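Local coordinates for pantothenate synthetase (PDB 3N8H), which probably catalyses the ATP-dependent condensation of (R)-pantoate with beta-alanine to give (R)-pantothenate, by way of a pantoyl-adenylate intermediate, at residues N75-D80 / L92-E97; K98-D103 / V135-Q140; I118-S123 / K249-D254. All coordinates share one frame; numbering follows the deposited sequence. Where two conformers were deposited one is given.

Interaction 1: N75-D80 / L92-E97; sequences NQLQQD and LFNPSE
Leu77 and Asn94 meet within a beta-alpha-beta crossover (strand 52-57, helix 77-86, strand 91-93) of the Rossmann-like parallel sheet, where the first turn of the helix faces the end of strand 91-93. The side chain of Leu77 carries the contact. Its CB stands too far back to touch, and CG still lies 4.3 Å from Asn94 OD1. With CG anti to the backbone N (chi1 178°) the isobutyl group reaches across toward the strand, and its two methyls then share a single partner. CD2 rests 3.6 Å from Asn94 OD1, while CD1 lies 3.7 Å from the same oxygen. This is van der Waals packing of two methyls on an amide oxygen, and no hydrogen bond joins the two segments. CD1 also lies 4.4 Å from Leu92 CD1, a loose apolar touch.

Asn94 comes from the opposite direction, its amide carbon likewise anti to the backbone N. The other branch of this amide is held elsewhere: ND2 donates to the carbonyl of Ile57 on the neighbouring strand 52-57, which fixes the rotation of the group and presents OD1 to the leucine methyls. Leu92 is buried, packing on Ile57 and, from the same helix as Leu77, on Ile81 and Leu84.

The two carboxylate oxygens of Asp80, one turn further along the helix, accept from the backbone N of Ala34 and Leu35, in the loop predicted to bind ATP, so the helix that packs on the strand also holds that loop. Within the first turn of the helix, Asp80 N donates to Gln76 O, 3.0 Å away.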
loop_
_atom_site.group_PDB
_atom_site.type_symbol
_atom_site.label_atom_id
_atom_site.label_comp_id
_atom_site.label_asym_id
_atom_site.label_seq_id
_atom_site.Cartn_x
_atom_site.Cartn_y
_atom_site.Cartn_z
ATOM N N ASN A 75 27.015 -9.296 -0.388
ATOM C CA ASN A 75 26.971 -8.655 0.912
ATOM C C ASN A 75 28.363 -8.122 1.267
ATOM O O ASN A 75 29.325 -8.884 1.261
ATOM C CB ASN A 75 26.492 -9.661 1.961
ATOM C CG ASN A 75 26.550 -9.110 3.353
ATOM O OD1 ASN A 75 25.545 -8.629 3.886
ATOM N ND2 ASN A 75 27.735 -9.154 3.956
ATOM N N GLN A 76 28.462 -6.819 1.553
ATOM C CA GLN A 76 29.743 -6.159 1.874
ATOM C C GLN A 76 29.527 -4.815 2.593
ATOM O O GLN A 76 29.895 -3.744 2.088
ATOM C CB GLN A 76 30.552 -5.943 0.591
ATOM C CG GLN A 76 29.720 -5.361 -0.536
ATOM C CD GLN A 76 30.542 -4.907 -1.721
ATOM O OE1 GLN A 76 30.649 -3.709 -1.994
ATOM N NE2 GLN A 76 31.108 -5.856 -2.445
ATOM N N LEU A 77 28.924 -4.880 3.773
ATOM C CA LEU A 77 28.490 -3.680 4.487
ATOM C C LEU A 77 29.664 -2.748 4.829
ATOM O O LEU A 77 29.564 -1.521 4.687
ATOM C CB LEU A 77 27.703 -4.069 5.750
ATOM C CG LEU A 77 27.182 -2.971 6.683
ATOM C CD1 LEU A 77 26.307 -1.925 5.958
ATOM C CD2 LEU A 77 26.434 -3.593 7.877
ATOM N N GLN A 78 30.789 -3.317 5.244
ATOM C CA GLN A 78 31.919 -2.452 5.613
ATOM C C GLN A 78 32.445 -1.671 4.404
ATOM O O GLN A 78 32.744 -0.481 4.503
ATOM C CB GLN A 78 33.042 -3.230 6.306
ATOM C CG GLN A 78 32.656 -3.770 7.690
ATOM C CD GLN A 78 31.862 -2.766 8.534
ATOM O OE1 GLN A 78 32.381 -1.718 8.925
ATOM N NE2 GLN A 78 30.601 -3.099 8.830
ATOM N N GLN A 79 32.533 -2.335 3.254
ATOM C CA GLN A 79 32.974 -1.657 2.044
ATOM C C GLN A 79 31.958 -0.576 1.636
ATOM O O GLN A 79 32.336 0.541 1.247
ATOM C CB GLN A 79 33.213 -2.677 0.935
ATOM C CG GLN A 79 32.952 -2.162 -0.467
ATOM C CD GLN A 79 34.197 -1.622 -1.150
ATOM O OE1 GLN A 79 34.505 -1.996 -2.287
ATOM N NE2 GLN A 79 34.915 -0.736 -0.465
ATOM N N ASP A 80 30.672 -0.911 1.749
ATOM C CA ASP A 80 29.595 0.026 1.428
ATOM C C ASP A 80 29.670 1.279 2.316
ATOM O O ASP A 80 29.538 2.428 1.848
ATOM C CB ASP A 80 28.230 -0.650 1.608
ATOM C CG ASP A 80 27.954 -1.748 0.567
ATOM O OD1 ASP A 80 28.686 -1.848 -0.460
ATOM O OD2 ASP A 80 26.976 -2.508 0.790
ATOM N N LEU A 92 23.166 6.938 6.565
ATOM C CA LEU A 92 22.981 5.563 6.096
ATOM C C LEU A 92 21.838 4.949 6.896
ATOM O O LEU A 92 21.906 4.855 8.129
ATOM C CB LEU A 92 24.224 4.721 6.354
ATOM C CG LEU A 92 24.419 3.415 5.571
ATOM C CD1 LEU A 92 24.942 2.256 6.428
ATOM C CD2 LEU A 92 23.204 3.012 4.747
ATOM N N PHE A 93 20.797 4.516 6.198
ATOM C CA PHE A 93 19.710 3.801 6.842
ATOM C C PHE A 93 19.796 2.340 6.453
ATOM O O PHE A 93 19.526 1.969 5.306
ATOM C CB PHE A 93 18.363 4.360 6.408
ATOM C CG PHE A 93 17.198 3.646 7.010
ATOM C CD1 PHE A 93 17.186 3.327 8.354
ATOM C CD2 PHE A 93 16.106 3.295 6.229
ATOM C CE1 PHE A 93 16.096 2.672 8.914
ATOM C CE2 PHE A 93 15.021 2.649 6.783
ATOM C CZ PHE A 93 15.014 2.332 8.121
ATOM N N ASN A 94 20.151 1.515 7.428
ATOM C CA ASN A 94 20.468 0.121 7.203
ATOM C C ASN A 94 19.654 -0.730 8.177
ATOM O O ASN A 94 20.186 -1.189 9.203
ATOM C CB ASN A 94 21.966 -0.064 7.450
ATOM C CG ASN A 94 22.412 -1.488 7.308
ATOM O OD1 ASN A 94 23.261 -1.960 8.072
ATOM N ND2 ASN A 94 21.842 -2.191 6.332
ATOM N N PRO A 95 18.350 -0.910 7.885
ATOM C CA PRO A 95 17.457 -1.568 8.838
ATOM C C PRO A 95 17.491 -3.075 8.682
ATOM O O PRO A 95 18.012 -3.588 7.697
ATOM C CB PRO A 95 16.068 -1.031 8.461
ATOM C CG PRO A 95 16.174 -0.752 6.997
ATOM C CD PRO A 95 17.634 -0.474 6.670
ATOM N N SER A 96 16.937 -3.761 9.673
ATOM C CA SER A 96 16.828 -5.210 9.674
ATOM C C SER A 96 15.453 -5.603 9.132
ATOM O O SER A 96 14.542 -4.772 9.036
ATOM C CB SER A 96 16.971 -5.741 11.107
ATOM O OG SER A 96 15.784 -5.496 11.861
ATOM N N GLU A 97 15.305 -6.871 8.784
ATOM C CA GLU A 97 14.026 -7.398 8.330
ATOM C C GLU A 97 12.924 -7.069 9.322
ATOM O O GLU A 97 11.823 -6.688 8.933
ATOM C CB GLU A 97 14.108 -8.913 8.209
ATOM C CG GLU A 97 14.082 -9.441 6.807
ATOM C CD GLU A 97 13.774 -10.923 6.788
ATOM O OE1 GLU A 97 14.721 -11.728 6.694
ATOM O OE2 GLU A 97 12.582 -11.275 6.877
#

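Interaction 2: K98-D103 / V135-Q140; sequences KDIYPD and VLKLLQ
Ile100 and Lys137 are the nearest backbone positions, their CA atoms 7.4 Å apart, where the short helix 97-100 runs out beside the C-terminal half of helix 127-142. Lys137 sends its side chain across this gap. From CB the chain runs extended and then turns at its last torsion (chi4 -80°), which brings the ammonium group round to the carbonyl of Ile100. NZ donates to Ile100 O at 2.8 Å, and the C=O...N angle of 165° puts the nitrogen almost straight in front of the carbonyl. This oxygen stands at the end of the helix, since Tyr101 is the first residue to leave helical geometry, and the positive charge probably suits the negative pole there.

The methylene part of the lysine is packed too. Its CD lies 3.7 Å from Ile100 CG2, and CE of Lys137 passes the phenol of Tyr101 at 3.9 Å from CE1, the two side chains running at about a right angle. Ile100 CG2 also sits over one face of the Tyr101 ring, 3.6 Å above its plane and toward the rim, so this methyl touches both the lysine and the ring.

The contact belongs to the Rossmann-like N-terminal domain, in which helix 127-142 leads into strand 146-150, and it lies at the dimer interface. Two salt bridges cross to the second subunit, from Lys137 NZ to its Asp166 and from Asp103 to its Lys165, so one ammonium joins a helix end to the other chain. The Tyr101 hydroxyl is hydrogen-bonded to Asn60 and Thr62, and the Tyr101 side chain is about 6 Å from that of Gln63, a residue of the proline pocket. Ile100 packs further on Val134 and Ile141 of helix 127-142.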
loop_
_atom_site.group_PDB
_atom_site.type_symbol
_atom_site.label_atom_id
_atom_site.label_comp_id
_atom_site.label_asym_id
_atom_site.label_seq_id
_atom_site.Cartn_x
_atom_site.Cartn_y
_atom_site.Cartn_z
ATOM N N LYS A 98 13.222 -7.242 10.607
ATOM C CA LYS A 98 12.233 -7.029 11.653
ATOM C C LYS A 98 11.810 -5.567 11.716
ATOM O O LYS A 98 10.644 -5.265 11.947
ATOM C CB LYS A 98 12.786 -7.460 13.010
ATOM C CG LYS A 98 12.933 -8.957 13.205
ATOM C CD LYS A 98 13.775 -9.269 14.455
ATOM C CE LYS A 98 13.173 -8.649 15.717
ATOM N NZ LYS A 98 13.226 -7.155 15.744
ATOM N N ASP A 99 12.761 -4.657 11.531
ATOM C CA ASP A 99 12.425 -3.228 11.495
ATOM C C ASP A 99 11.355 -2.973 10.416
ATOM O O ASP A 99 10.371 -2.264 10.638
ATOM C CB ASP A 99 13.662 -2.394 11.171
ATOM C CG ASP A 99 14.689 -2.393 12.300
ATOM O OD1 ASP A 99 15.901 -2.251 12.007
ATOM O OD2 ASP A 99 14.282 -2.550 13.469
ATOM N N ILE A 100 11.559 -3.556 9.242
ATOM C CA ILE A 100 10.733 -3.221 8.085
ATOM C C ILE A 100 9.423 -3.999 8.046
ATOM O O ILE A 100 8.369 -3.466 7.644
ATOM C CB ILE A 100 11.519 -3.388 6.751
ATOM C CG1 ILE A 100 12.725 -2.449 6.735
ATOM C CG2 ILE A 100 10.620 -3.083 5.552
ATOM C CD1 ILE A 100 12.366 -0.972 6.932
ATOM N N TYR A 101 9.500 -5.259 8.461
ATOM C CA TYR A 101 8.348 -6.151 8.513
ATOM C C TYR A 101 8.189 -6.679 9.922
ATOM O O TYR A 101 8.515 -7.827 10.191
ATOM C CB TYR A 101 8.568 -7.342 7.602
ATOM C CG TYR A 101 8.751 -6.959 6.166
ATOM C CD1 TYR A 101 7.647 -6.716 5.337
ATOM C CD2 TYR A 101 10.029 -6.832 5.635
ATOM C CE1 TYR A 101 7.827 -6.370 4.020
ATOM C CE2 TYR A 101 10.223 -6.499 4.325
ATOM C CZ TYR A 101 9.130 -6.265 3.516
ATOM O OH TYR A 101 9.358 -5.931 2.202
ATOM N N PRO A 102 7.686 -5.835 10.832
ATOM C CA PRO A 102 7.523 -6.224 12.233
ATOM C C PRO A 102 6.716 -7.512 12.407
ATOM O O PRO A 102 7.025 -8.295 13.301
ATOM C CB PRO A 102 6.778 -5.028 12.852
ATOM C CG PRO A 102 6.261 -4.218 11.672
ATOM C CD PRO A 102 7.277 -4.444 10.588
ATOM N N ASP A 103 5.707 -7.731 11.557
ATOM C CA ASP A 103 4.780 -8.854 11.714
ATOM C C ASP A 103 4.840 -9.774 10.494
ATOM O O ASP A 103 3.947 -10.593 10.268
ATOM C CB ASP A 103 3.339 -8.341 11.899
ATOM C CG ASP A 103 3.195 -7.437 13.114
ATOM O OD1 ASP A 103 3.569 -7.892 14.219
ATOM O OD2 ASP A 103 2.718 -6.276 12.971
ATOM N N VAL A 135 9.282 -0.305 -1.114
ATOM C CA VAL A 135 9.507 1.083 -1.529
ATOM C C VAL A 135 8.510 2.036 -0.831
ATOM O O VAL A 135 8.889 3.083 -0.273
ATOM C CB VAL A 135 9.469 1.231 -3.091
ATOM C CG1 VAL A 135 9.391 2.700 -3.508
ATOM C CG2 VAL A 135 10.702 0.585 -3.700
ATOM N N LEU A 136 7.244 1.635 -0.811
ATOM C CA LEU A 136 6.232 2.386 -0.064
ATOM C C LEU A 136 6.655 2.586 1.400
ATOM O O LEU A 136 6.555 3.685 1.932
ATOM C CB LEU A 136 4.862 1.690 -0.131
ATOM C CG LEU A 136 3.723 2.483 0.532
ATOM C CD1 LEU A 136 3.738 3.971 0.125
ATOM C CD2 LEU A 136 2.351 1.864 0.231
ATOM N N LYS A 137 7.108 1.521 2.050
ATOM C CA LYS A 137 7.565 1.620 3.443
ATOM C C LYS A 137 8.741 2.599 3.616
ATOM O O LYS A 137 8.748 3.450 4.513
ATOM C CB LYS A 137 7.959 0.222 3.945
ATOM C CG LYS A 137 6.760 -0.682 4.263
ATOM C CD LYS A 137 7.230 -2.150 4.428
ATOM C CE LYS A 137 6.078 -3.042 4.942
ATOM N NZ LYS A 137 5.885 -2.920 6.421
ATOM N N LEU A 138 9.730 2.475 2.730
ATOM C CA LEU A 138 10.940 3.290 2.772
ATOM C C LEU A 138 10.629 4.771 2.571
ATOM O O LEU A 138 11.273 5.664 3.143
ATOM C CB LEU A 138 11.912 2.816 1.692
ATOM C CG LEU A 138 12.595 1.480 2.047
ATOM C CD1 LEU A 138 13.421 0.958 0.889
ATOM C CD2 LEU A 138 13.493 1.642 3.311
ATOM N N LEU A 139 9.642 5.024 1.735
ATOM C CA LEU A 139 9.235 6.388 1.422
ATOM C C LEU A 139 8.481 6.990 2.602
ATOM O O LEU A 139 8.571 8.209 2.875
ATOM C CB LEU A 139 8.347 6.375 0.168
ATOM C CG LEU A 139 9.086 6.226 -1.169
ATOM C CD1 LEU A 139 8.097 6.202 -2.369
ATOM C CD2 LEU A 139 10.085 7.352 -1.331
ATOM N N GLN A 140 7.747 6.126 3.303
ATOM C CA GLN A 140 6.913 6.545 4.429
ATOM C C GLN A 140 7.828 6.834 5.611
ATOM O O GLN A 140 7.573 7.712 6.424
ATOM C CB GLN A 140 5.910 5.454 4.775
ATOM C CG GLN A 140 4.739 5.292 3.763
ATOM C CD GLN A 140 3.784 6.493 3.796
ATOM O OE1 GLN A 140 3.947 7.457 3.037
ATOM N NE2 GLN A 140 2.801 6.446 4.695
#

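Interaction 3: I118-S123 / K249-D254; sequences ILEGKS and KVRLID
Arg251 and Glu120 form a salt bridge with two contacts. Arg251 NH2 donates to Glu120 OE1 at 2.8 Å and nearly straight (172°), while NH1 meets OE2 at a modelled 2.4 Å, a length too short to be taken literally. Arg251 was deposited in two conformers, and this geometry is that of one. The carboxylate carbon lies in the guanidinium plane, yet the two groups are turned 51° apart, so NH2 comes to OE1 from above the carboxylate plane. NH2 has a second acceptor, Ser123 OG at 3.0 Å, in a more bent bond tilted from the guanidinium plane. Outside the segments, OE1 is hydrogen-bonded to the Tyr233 hydroxyl and Arg251 NE donates to Gln232.

The arginine reaches the pair by an extended chain from strand 250-257, whereas Glu120 bends at chi2 (63°). Ile253 flanks them, its CG2 3.3 Å from Glu120 OE2, and it also touches Asp153 of the proline pocket. The contact ties helix 120-123 of the Rossmann-like domain to a face of the three-stranded antiparallel sheet of the C-terminal domain, beside strand 230-237.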
loop_
_atom_site.group_PDB
_atom_site.type_symbol
_atom_site.label_atom_id
_atom_site.label_comp_id
_atom_site.label_asym_id
_atom_site.label_seq_id
_atom_site.Cartn_x
_atom_site.Cartn_y
_atom_site.Cartn_z
ATOM N N ILE A 118 4.490 -7.898 -17.950
ATOM C CA ILE A 118 5.413 -8.255 -19.026
ATOM C C ILE A 118 6.863 -8.191 -18.568
ATOM O O ILE A 118 7.153 -7.727 -17.454
ATOM C CB ILE A 118 5.235 -7.316 -20.232
ATOM C CG1 ILE A 118 5.398 -5.853 -19.792
ATOM C CG2 ILE A 118 3.846 -7.565 -20.921
ATOM C CD1 ILE A 118 5.552 -4.843 -20.934
ATOM N N LEU A 119 7.765 -8.671 -19.432
ATOM C CA LEU A 119 9.194 -8.556 -19.201
ATOM C C LEU A 119 9.551 -8.990 -17.790
ATOM O O LEU A 119 9.284 -10.126 -17.397
ATOM C CB LEU A 119 9.640 -7.112 -19.467
ATOM C CG LEU A 119 9.338 -6.658 -20.907
ATOM C CD1 LEU A 119 9.472 -5.135 -21.111
ATOM C CD2 LEU A 119 10.212 -7.425 -21.898
ATOM N N GLU A 120 10.138 -8.086 -17.012
ATOM C CA GLU A 120 10.593 -8.463 -15.685
ATOM C C GLU A 120 9.450 -9.006 -14.782
ATOM O O GLU A 120 9.607 -9.994 -14.032
ATOM C CB GLU A 120 11.301 -7.277 -15.078
ATOM C CG GLU A 120 12.407 -7.618 -14.137
ATOM C CD GLU A 120 13.580 -8.384 -14.745
ATOM O OE1 GLU A 120 13.644 -8.718 -15.962
ATOM O OE2 GLU A 120 14.464 -8.652 -13.937
ATOM N N GLY A 121 8.276 -8.404 -14.892
ATOM C CA GLY A 121 7.146 -8.854 -14.095
ATOM C C GLY A 121 6.746 -10.300 -14.360
ATOM O O GLY A 121 6.335 -11.033 -13.454
ATOM N N LYS A 122 6.867 -10.721 -15.610
ATOM C CA LYS A 122 6.456 -12.069 -16.000
ATOM C C LYS A 122 7.577 -13.046 -15.664
ATOM O O LYS A 122 7.351 -14.176 -15.214
ATOM C CB LYS A 122 6.161 -12.112 -17.507
ATOM C CG LYS A 122 5.707 -13.464 -18.004
ATOM C CD LYS A 122 5.457 -13.439 -19.501
ATOM C CE LYS A 122 3.993 -13.690 -19.807
ATOM N NZ LYS A 122 3.750 -13.909 -21.256
ATOM N N SER A 123 8.793 -12.568 -15.899
ATOM C CA SER A 123 10.020 -13.306 -15.658
ATOM C C SER A 123 10.234 -13.514 -14.152
ATOM O O SER A 123 10.758 -14.545 -13.727
ATOM C CB SER A 123 11.190 -12.528 -16.277
ATOM O OG SER A 123 12.311 -13.343 -16.490
ATOM N N LYS A 249 24.636 -18.805 -12.862
ATOM C CA LYS A 249 23.485 -18.568 -11.980
ATOM C C LYS A 249 23.194 -17.091 -11.781
ATOM O O LYS A 249 22.351 -16.717 -10.951
ATOM C CB LYS A 249 23.702 -19.204 -10.604
ATOM C CG LYS A 249 23.373 -20.686 -10.525
ATOM C CD LYS A 249 24.592 -21.551 -10.764
ATOM C CE LYS A 249 24.239 -23.029 -10.604
ATOM N NZ LYS A 249 25.434 -23.929 -10.670
ATOM N N VAL A 250 23.882 -16.248 -12.547
ATOM C CA VAL A 250 23.785 -14.805 -12.357
ATOM C C VAL A 250 22.818 -14.226 -13.366
ATOM O O VAL A 250 23.030 -14.350 -14.569
ATOM C CB VAL A 250 25.184 -14.098 -12.475
ATOM C CG1 VAL A 250 25.050 -12.567 -12.294
ATOM C CG2 VAL A 250 26.145 -14.671 -11.468
ATOM N N ARG A 251 21.753 -13.586 -12.877
ATOM C CA ARG A 251 20.747 -13.053 -13.781
ATOM C C ARG A 251 20.938 -11.542 -13.925
ATOM O O ARG A 251 20.834 -10.814 -12.941
ATOM C CB ARG A 251 19.334 -13.369 -13.287
ATOM C CG ARG A 251 18.222 -13.075 -14.295
ATOM C CD ARG A 251 16.826 -13.244 -13.641
ATOM N NE ARG A 251 15.791 -12.895 -14.598
ATOM C CZ ARG A 251 15.325 -11.657 -14.776
ATOM N NH1 ARG A 251 15.770 -10.676 -14.023
ATOM N NH2 ARG A 251 14.399 -11.413 -15.695
ATOM N N LEU A 252 21.231 -11.093 -15.143
ATOM C CA LEU A 252 21.411 -9.662 -15.442
ATOM C C LEU A 252 20.355 -9.129 -16.413
ATOM O O LEU A 252 19.856 -9.881 -17.253
ATOM C CB LEU A 252 22.784 -9.430 -16.058
ATOM C CG LEU A 252 23.968 -9.868 -15.188
ATOM C CD1 LEU A 252 25.260 -9.495 -15.888
ATOM C CD2 LEU A 252 23.866 -9.258 -13.768
ATOM N N ILE A 253 20.025 -7.833 -16.294
ATOM C CA ILE A 253 19.039 -7.198 -17.163
ATOM C C ILE A 253 19.605 -5.906 -17.706
ATOM O O ILE A 253 20.584 -5.347 -17.168
ATOM C CB ILE A 253 17.681 -6.904 -16.442
ATOM C CG1 ILE A 253 17.697 -5.561 -15.673
ATOM C CG2 ILE A 253 17.286 -8.061 -15.534
ATOM C CD1 ILE A 253 16.394 -5.240 -14.932
ATOM N N ASP A 254 18.981 -5.440 -18.778
ATOM C CA ASP A 254 19.351 -4.185 -19.411
ATOM C C ASP A 254 18.182 -3.619 -20.249
ATOM O O ASP A 254 17.278 -4.341 -20.673
ATOM C CB ASP A 254 20.604 -4.401 -20.287
ATOM C CG ASP A 254 21.326 -3.106 -20.605
ATOM O OD1 ASP A 254 20.884 -2.009 -20.130
ATOM O OD2 ASP A 254 22.317 -3.172 -21.358
#

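In the fold
From the N terminus, interaction 1 comes first and closes a short loop, bringing helix 77-86 back onto strand 91-93 within the parallel sheet. The chain then goes straight into helix 97-100, which opens interaction 2, and the two contacts touch: Pro95 packs on Ile100, and Phe93 on Leu138. Before interaction 2 closes on helix 127-142, interaction 3 has opened at 118-123, so these two cross. Interaction 3 closes only at 249-254, on the far side of the chain's centre from interaction 1. Interactions 1 and 2 thus join parts of one Rossmann-like domain, while interaction 3 joins that domain to the C-terminal sheet.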